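PDB 4W5K: aspartate aminotransferase, mitochondrial from Trypanosoma brucei brucei, which catalyses pyridoxal phosphate-dependent transamination as a homodimer, passing the amino group of aspartate to 2-oxoglutarate. Local coordinates for the interface of chains A and B. Coordinates in Å, arbitrary orientation; residue numbers count along the deposited sequence, not the author numbering. Chains: chain A/B, Aspartate aminotransferase, mitochondrial.

Contact 1: the interface of chains A and B. Residues chain A 47, 51, 248-252, 288; chain B 58, 60, 287-288, 291.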
loop_
_atom_site.group_PDB
_atom_site.type_symbol
_atom_site.label_atom_id
_atom_site.label_comp_id
_atom_site.label_asym_id
_atom_site.label_seq_id
_atom_site.Cartn_x
_atom_site.Cartn_y
_atom_site.Cartn_z
ATOM N N VAL A 47 10.234 3.189 19.491
ATOM C CA VAL A 47 10.242 1.862 18.875
ATOM C C VAL A 47 10.155 0.842 20.003
ATOM O O VAL A 47 10.996 0.842 20.902
ATOM C CB VAL A 47 11.527 1.612 18.053
ATOM C CG1 VAL A 47 11.502 0.205 17.451
ATOM C CG2 VAL A 47 11.665 2.641 16.941
ATOM N N VAL A 51 9.147 -5.056 19.331
ATOM C CA VAL A 51 9.342 -4.915 17.887
ATOM C C VAL A 51 10.832 -5.084 17.521
ATOM O O VAL A 51 11.168 -5.723 16.527
ATOM C CB VAL A 51 8.761 -3.556 17.407
ATOM C CG1 VAL A 51 9.121 -3.254 15.972
ATOM C CG2 VAL A 51 7.222 -3.582 17.537
ATOM N N GLY A 248 3.493 0.683 17.206
ATOM C CA GLY A 248 4.407 1.739 16.800
ATOM C C GLY A 248 4.909 1.542 15.356
ATOM O O GLY A 248 6.019 1.958 15.022
ATOM N N LEU A 249 4.083 0.911 14.531
ATOM C CA LEU A 249 4.495 0.527 13.161
ATOM C C LEU A 249 3.993 1.469 12.083
ATOM O O LEU A 249 4.042 1.110 10.891
ATOM C CB LEU A 249 4.012 -0.891 12.825
ATOM C CG LEU A 249 4.757 -2.038 13.507
ATOM C CD1 LEU A 249 3.994 -3.337 13.292
ATOM C CD2 LEU A 249 6.194 -2.157 12.992
ATOM N N TYR A 250 3.552 2.660 12.487
ATOM C CA TYR A 250 2.960 3.680 11.611
ATOM C C TYR A 250 3.367 3.622 10.134
ATOM O O TYR A 250 2.553 3.262 9.256
ATOM C CB TYR A 250 3.303 5.075 12.163
ATOM C CG TYR A 250 2.902 5.302 13.615
ATOM C CD1 TYR A 250 1.600 5.696 13.940
ATOM C CD2 TYR A 250 3.829 5.176 14.650
ATOM C CE1 TYR A 250 1.229 5.919 15.268
ATOM C CE2 TYR A 250 3.458 5.416 15.985
ATOM C CZ TYR A 250 2.164 5.775 16.273
ATOM O OH TYR A 250 1.795 6.016 17.572
ATOM N N GLY A 251 4.626 3.947 9.862
ATOM C CA GLY A 251 5.074 4.069 8.480
ATOM C C GLY A 251 5.267 2.759 7.743
ATOM O O GLY A 251 5.506 2.756 6.530
ATOM N N HIS A 252 5.158 1.635 8.435
ATOM C CA HIS A 252 5.298 0.365 7.725
ATOM C C HIS A 252 3.971 -0.142 7.108
ATOM O O HIS A 252 3.977 -1.107 6.326
ATOM C CB HIS A 252 5.929 -0.668 8.657
ATOM C CG HIS A 252 7.390 -0.437 8.882
ATOM N ND1 HIS A 252 8.304 -0.426 7.848
ATOM C CD2 HIS A 252 8.101 -0.192 10.012
ATOM C CE1 HIS A 252 9.517 -0.211 8.333
ATOM N NE2 HIS A 252 9.419 -0.065 9.649
ATOM N N TYR A 288 6.891 -6.077 6.007
ATOM C CA TYR A 288 7.640 -5.820 7.255
ATOM C C TYR A 288 6.748 -5.831 8.492
ATOM O O TYR A 288 7.033 -6.528 9.474
ATOM C CB TYR A 288 8.379 -4.484 7.165
ATOM C CG TYR A 288 9.275 -4.197 8.355
ATOM C CD1 TYR A 288 8.796 -3.493 9.443
ATOM C CD2 TYR A 288 10.590 -4.626 8.377
ATOM C CE1 TYR A 288 9.596 -3.212 10.518
ATOM C CE2 TYR A 288 11.399 -4.354 9.451
ATOM C CZ TYR A 288 10.888 -3.649 10.521
ATOM O OH TYR A 288 11.662 -3.347 11.623
ATOM N N THR B 58 15.659 5.094 11.330
ATOM C CA THR B 58 15.559 4.685 12.710
ATOM C C THR B 58 14.133 4.967 13.227
ATOM O O THR B 58 13.664 4.356 14.186
ATOM C CB THR B 58 16.629 5.409 13.559
ATOM O OG1 THR B 58 16.458 6.825 13.443
ATOM C CG2 THR B 58 18.032 5.057 13.066
ATOM N N MET B 60 10.038 5.156 12.796
ATOM C CA MET B 60 8.934 4.462 12.107
ATOM C C MET B 60 7.741 5.398 11.905
ATOM O O MET B 60 6.644 4.936 11.536
ATOM C CB MET B 60 8.480 3.208 12.889
ATOM C CG MET B 60 9.485 2.060 12.906
ATOM S SD MET B 60 8.830 0.589 13.725
ATOM C CE MET B 60 10.261 -0.476 13.640
ATOM N N LEU B 287 7.637 2.554 4.451
ATOM C CA LEU B 287 8.993 3.081 4.555
ATOM C C LEU B 287 10.107 2.198 4.001
ATOM O O LEU B 287 11.106 2.715 3.478
ATOM C CB LEU B 287 9.336 3.348 6.013
ATOM C CG LEU B 287 8.501 4.392 6.744
ATOM C CD1 LEU B 287 8.629 4.171 8.264
ATOM C CD2 LEU B 287 8.933 5.809 6.379
ATOM N N TYR B 288 9.983 0.883 4.193
ATOM C CA TYR B 288 11.166 0.015 4.171
ATOM C C TYR B 288 11.878 0.046 2.820
ATOM O O TYR B 288 13.100 0.261 2.735
ATOM C CB TYR B 288 10.765 -1.416 4.538
ATOM C CG TYR B 288 11.940 -2.343 4.767
ATOM C CD1 TYR B 288 12.592 -2.954 3.701
ATOM C CD2 TYR B 288 12.383 -2.612 6.064
ATOM C CE1 TYR B 288 13.666 -3.801 3.917
ATOM C CE2 TYR B 288 13.450 -3.463 6.290
ATOM C CZ TYR B 288 14.088 -4.049 5.212
ATOM O OH TYR B 288 15.146 -4.899 5.434
ATOM N N TRP B 291 13.530 3.407 2.136
ATOM C CA TRP B 291 14.778 3.524 2.891
ATOM C C TRP B 291 15.935 2.886 2.131
ATOM O O TRP B 291 17.008 3.484 1.987
ATOM C CB TRP B 291 14.667 2.843 4.240
ATOM C CG TRP B 291 13.939 3.593 5.336
ATOM C CD1 TRP B 291 13.705 4.934 5.424
ATOM C CD2 TRP B 291 13.395 3.005 6.511
ATOM N NE1 TRP B 291 13.028 5.217 6.596
ATOM C CE2 TRP B 291 12.831 4.039 7.277
ATOM C CE3 TRP B 291 13.342 1.688 6.995
ATOM C CZ2 TRP B 291 12.239 3.810 8.527
ATOM C CZ3 TRP B 291 12.741 1.457 8.223
ATOM C CH2 TRP B 291 12.199 2.512 8.977
#
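Within chain A the imidazole of A:His252 and the ring of A:Tyr288 cover a face of each other at a tilt: CD1 of the tyrosine sits 3.3 Å above the imidazole plane, over its centre, while CE1 of the histidine lies over the phenol rim. The sulphur of B:Met60 meets the imidazole at its edge, in plane. Across the dimer boundary the histidine turns its CE1/NE2 corner to the six-membered ring of B:Trp291 at 88°, edge to face, with A:His252 CE1 3.6 Å from B:Trp291 CZ3. A flat imidazole suits this place, serving all three neighbours at once. B:Leu287 lays its CB over the centre of a face of that indole. The side chains of A:Tyr288 and B:Tyr288, equivalent residues of the homodimer, cross at about a right angle; their rings, only modestly tilted, meet along their CD2/CE2 sides, stepped rather than coplanar, CD2 to CD2 at 3.6 Å.

B:Met60 buries the most surface in this patch. Its CG is anti to the carbonyl carbon (chi1 -69°) and the chain beyond is extended, so the thioether reaches deep into chain A. An unbranched, flexible methionine suits this slot: SD passes the carbonyl oxygen of A:Gly248 and lies beside A:Leu249 CD2, and CE meets A:Val51 CG1 tip to tip at 3.8 Å, with A:Val47 crossing it.

Backbone bonds hold both sides of A:Gly251. Its N donates to B:Met60 O, nearly along the C=O axis, at 2.8 Å. Glycine has no side chain to obstruct B:Leu287 CD1, 3.6 Å from A:Gly251 CA. An N-H in a helix's first turn lacks an acceptor within that helix; B:Leu287 N donates instead to A:Gly251 O over 3.0 Å, from above the carbonyl plane.

Contact 2: the interface of chains A and B. Residues chain A 60-62, 282-286; chain B 37, 101, 244, 250-251, 253.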
loop_
_atom_site.group_PDB
_atom_site.type_symbol
_atom_site.label_atom_id
_atom_site.label_comp_id
_atom_site.label_asym_id
_atom_site.label_seq_id
_atom_site.Cartn_x
_atom_site.Cartn_y
_atom_site.Cartn_z
ATOM N N MET A 60 12.292 -11.903 0.470
ATOM C CA MET A 60 11.522 -10.690 0.137
ATOM C C MET A 60 10.513 -10.953 -0.990
ATOM O O MET A 60 10.021 -10.005 -1.594
ATOM C CB MET A 60 12.452 -9.543 -0.277
ATOM C CG MET A 60 13.438 -9.101 0.799
ATOM S SD MET A 60 14.443 -7.707 0.255
ATOM C CE MET A 60 15.432 -7.444 1.732
ATOM N N ASP A 61 10.211 -12.225 -1.256
ATOM C CA ASP A 61 9.159 -12.570 -2.224
ATOM C C ASP A 61 7.849 -11.861 -1.878
ATOM O O ASP A 61 7.586 -11.520 -0.709
ATOM C CB ASP A 61 8.871 -14.075 -2.255
ATOM C CG ASP A 61 9.859 -14.881 -3.097
ATOM O OD1 ASP A 61 10.777 -14.316 -3.740
ATOM O OD2 ASP A 61 9.706 -16.122 -3.085
ATOM N N TYR A 62 7.001 -11.669 -2.875
ATOM C CA TYR A 62 5.666 -11.130 -2.619
ATOM C C TYR A 62 4.900 -11.960 -1.601
ATOM O O TYR A 62 4.945 -13.197 -1.655
ATOM C CB TYR A 62 4.866 -11.122 -3.909
ATOM C CG TYR A 62 5.369 -10.246 -5.018
ATOM C CD1 TYR A 62 5.346 -8.861 -4.898
ATOM C CD2 TYR A 62 5.806 -10.807 -6.211
ATOM C CE1 TYR A 62 5.751 -8.058 -5.937
ATOM C CE2 TYR A 62 6.215 -10.011 -7.269
ATOM C CZ TYR A 62 6.167 -8.634 -7.124
ATOM O OH TYR A 62 6.536 -7.852 -8.192
ATOM N N TYR A 282 -2.864 -2.360 -5.470
ATOM C CA TYR A 282 -1.438 -2.394 -5.056
ATOM C C TYR A 282 -0.842 -3.808 -5.131
ATOM O O TYR A 282 0.264 -4.033 -4.642
ATOM C CB TYR A 282 -1.270 -1.810 -3.618
ATOM C CG TYR A 282 -2.067 -2.507 -2.546
ATOM C CD1 TYR A 282 -1.553 -3.599 -1.846
ATOM C CD2 TYR A 282 -3.362 -2.066 -2.225
ATOM C CE1 TYR A 282 -2.309 -4.227 -0.821
ATOM C CE2 TYR A 282 -4.103 -2.692 -1.242
ATOM C CZ TYR A 282 -3.584 -3.766 -0.569
ATOM O OH TYR A 282 -4.345 -4.342 0.423
ATOM N N SER A 283 -1.578 -4.739 -5.732
ATOM C CA SER A 283 -1.115 -6.120 -6.003
ATOM C C SER A 283 -1.055 -7.012 -4.767
ATOM O O SER A 283 -1.679 -8.077 -4.740
ATOM C CB SER A 283 0.265 -6.128 -6.701
ATOM O OG SER A 283 0.470 -7.355 -7.368
ATOM N N ASN A 284 -0.287 -6.595 -3.754
ATOM C CA ASN A 284 -0.124 -7.369 -2.526
ATOM C C ASN A 284 0.572 -6.483 -1.470
ATOM O O ASN A 284 1.132 -5.452 -1.810
ATOM C CB ASN A 284 0.643 -8.670 -2.816
ATOM C CG ASN A 284 1.883 -8.433 -3.644
ATOM O OD1 ASN A 284 2.805 -7.792 -3.178
ATOM N ND2 ASN A 284 1.884 -8.906 -4.899
ATOM N N PRO A 285 0.408 -6.809 -0.181
ATOM C CA PRO A 285 0.765 -5.851 0.872
ATOM C C PRO A 285 2.227 -5.983 1.350
ATOM O O PRO A 285 2.845 -7.020 1.196
ATOM C CB PRO A 285 -0.247 -6.191 1.994
ATOM C CG PRO A 285 -0.350 -7.724 1.868
ATOM C CD PRO A 285 -0.299 -7.987 0.359
ATOM N N PRO A 286 2.740 -4.936 2.014
ATOM C CA PRO A 286 4.133 -4.900 2.469
ATOM C C PRO A 286 4.387 -5.872 3.612
ATOM O O PRO A 286 3.613 -5.978 4.590
ATOM C CB PRO A 286 4.330 -3.446 2.897
ATOM C CG PRO A 286 2.929 -2.916 3.200
ATOM C CD PRO A 286 2.022 -3.671 2.247
ATOM N N VAL B 37 9.163 -14.111 -10.100
ATOM C CA VAL B 37 10.233 -13.406 -9.412
ATOM C C VAL B 37 11.575 -14.057 -9.749
ATOM O O VAL B 37 11.634 -15.196 -10.242
ATOM C CB VAL B 37 9.996 -13.389 -7.884
ATOM C CG1 VAL B 37 8.654 -12.647 -7.556
ATOM C CG2 VAL B 37 9.955 -14.785 -7.353
ATOM N N THR B 101 2.657 -1.388 -9.550
ATOM C CA THR B 101 1.186 -1.564 -9.574
ATOM C C THR B 101 0.509 -0.288 -9.092
ATOM O O THR B 101 -0.397 0.238 -9.732
ATOM C CB THR B 101 0.741 -2.736 -8.716
ATOM O OG1 THR B 101 1.376 -3.944 -9.196
ATOM C CG2 THR B 101 -0.786 -2.915 -8.783
ATOM N N SER B 244 10.726 -3.512 -7.592
ATOM C CA SER B 244 10.568 -4.904 -7.128
ATOM C C SER B 244 11.636 -5.852 -7.683
ATOM O O SER B 244 12.298 -6.560 -6.927
ATOM C CB SER B 244 9.171 -5.444 -7.510
ATOM O OG SER B 244 8.197 -4.745 -6.768
ATOM N N TYR B 250 10.562 -6.946 -4.052
ATOM C CA TYR B 250 9.167 -7.349 -4.349
ATOM C C TYR B 250 8.142 -7.078 -3.221
ATOM O O TYR B 250 7.264 -6.217 -3.359
ATOM C CB TYR B 250 9.120 -8.857 -4.675
ATOM C CG TYR B 250 10.051 -9.262 -5.792
ATOM C CD1 TYR B 250 9.676 -9.103 -7.122
ATOM C CD2 TYR B 250 11.306 -9.804 -5.513
ATOM C CE1 TYR B 250 10.555 -9.481 -8.179
ATOM C CE2 TYR B 250 12.181 -10.184 -6.555
ATOM C CZ TYR B 250 11.793 -10.019 -7.868
ATOM O OH TYR B 250 12.637 -10.369 -8.907
ATOM N N GLY B 251 8.252 -7.837 -2.139
ATOM C CA GLY B 251 7.256 -7.802 -1.073
ATOM C C GLY B 251 7.258 -6.551 -0.205
ATOM O O GLY B 251 6.357 -6.359 0.627
ATOM N N ARG B 253 7.123 -3.562 -1.586
ATOM C CA ARG B 253 6.173 -2.713 -2.301
ATOM C C ARG B 253 6.664 -1.287 -2.532
ATOM O O ARG B 253 6.080 -0.314 -2.034
ATOM C CB ARG B 253 4.815 -2.664 -1.568
ATOM C CG ARG B 253 4.292 -4.031 -1.113
ATOM C CD ARG B 253 4.260 -5.065 -2.249
ATOM N NE ARG B 253 3.432 -4.669 -3.382
ATOM C CZ ARG B 253 3.872 -4.535 -4.643
ATOM N NH1 ARG B 253 5.167 -4.716 -4.956
ATOM N NH2 ARG B 253 3.026 -4.195 -5.605
#
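In this class-I (fold-type I) aminotransferase the pyridoxal phosphate site lies at the dimer interface, and A:Tyr62 and B:Arg253, both cofactor-binding residues, meet here from opposite subunits. A:Tyr62, with CG anti to the carbonyl carbon, crosses B:Tyr250 obliquely. B:Tyr250 CB sits over the centre of the A:Tyr62 ring, 3.7 Å from its centroid, a CH-pi contact. The two aromatic planes stand 69° apart, edge to face, and the phenol OH of A:Tyr62 comes in at the edge of the B:Tyr250 ring, in its plane. A tyrosine suits this place because its broad ring can pack on the neighbouring chain while, as is known for the family, its hydroxyl reaches across to the cofactor phosphate of the other subunit; B:Ser244, another cofactor-binding residue, is a neighbour of that hydroxyl. Branched B:Val37 completes the packing: its CG1 touches A:Tyr62 CE2 at 3.6 Å and also covers the rim of one face of B:Tyr250, whose other face bears the carbonyl oxygen of B:Ser244.

B:Arg253 is bent at chi2 and chi3 (-52° and -59°), which turns its guanidinium towards the backbone carbonyls at the end of helix 264-282 and in the loop after it. NH2 donates to A:Tyr282 O at 2.9 Å, in the guanidinium plane but above that of the carbonyl, and NE makes a weak bond to A:Asn284 O at 2.9 Å. Within chain B, NH1 donates to B:Tyr250 O at 3.0 Å and lies at the edge of the A:Tyr62 ring. Arginine suits this place because its several N-H groups can be shared between both chains, fixing the rotation of a group whose charge would favour the cofactor phosphate.

Contact 1 and contact 2 are centred about 17 Å apart on one two-fold interface and use overlapping segments with the chains exchanged. Residues 60, 250 and 251 appear in both: contact 1 pairs B:Met60 with the 3-10 helix 250-252 of chain A, and contact 2 pairs A:Met60 with that of chain B. Contact 1 extends to the start of the helix beginning at 287; contact 2 uses A:Tyr282 to A:Pro286, the stretch leading into that helix in chain A, together with B:Arg253 and other cofactor-binding residues. Subunit packing is thus joined to the pyridoxal phosphate site, and by symmetry each site draws on both chains.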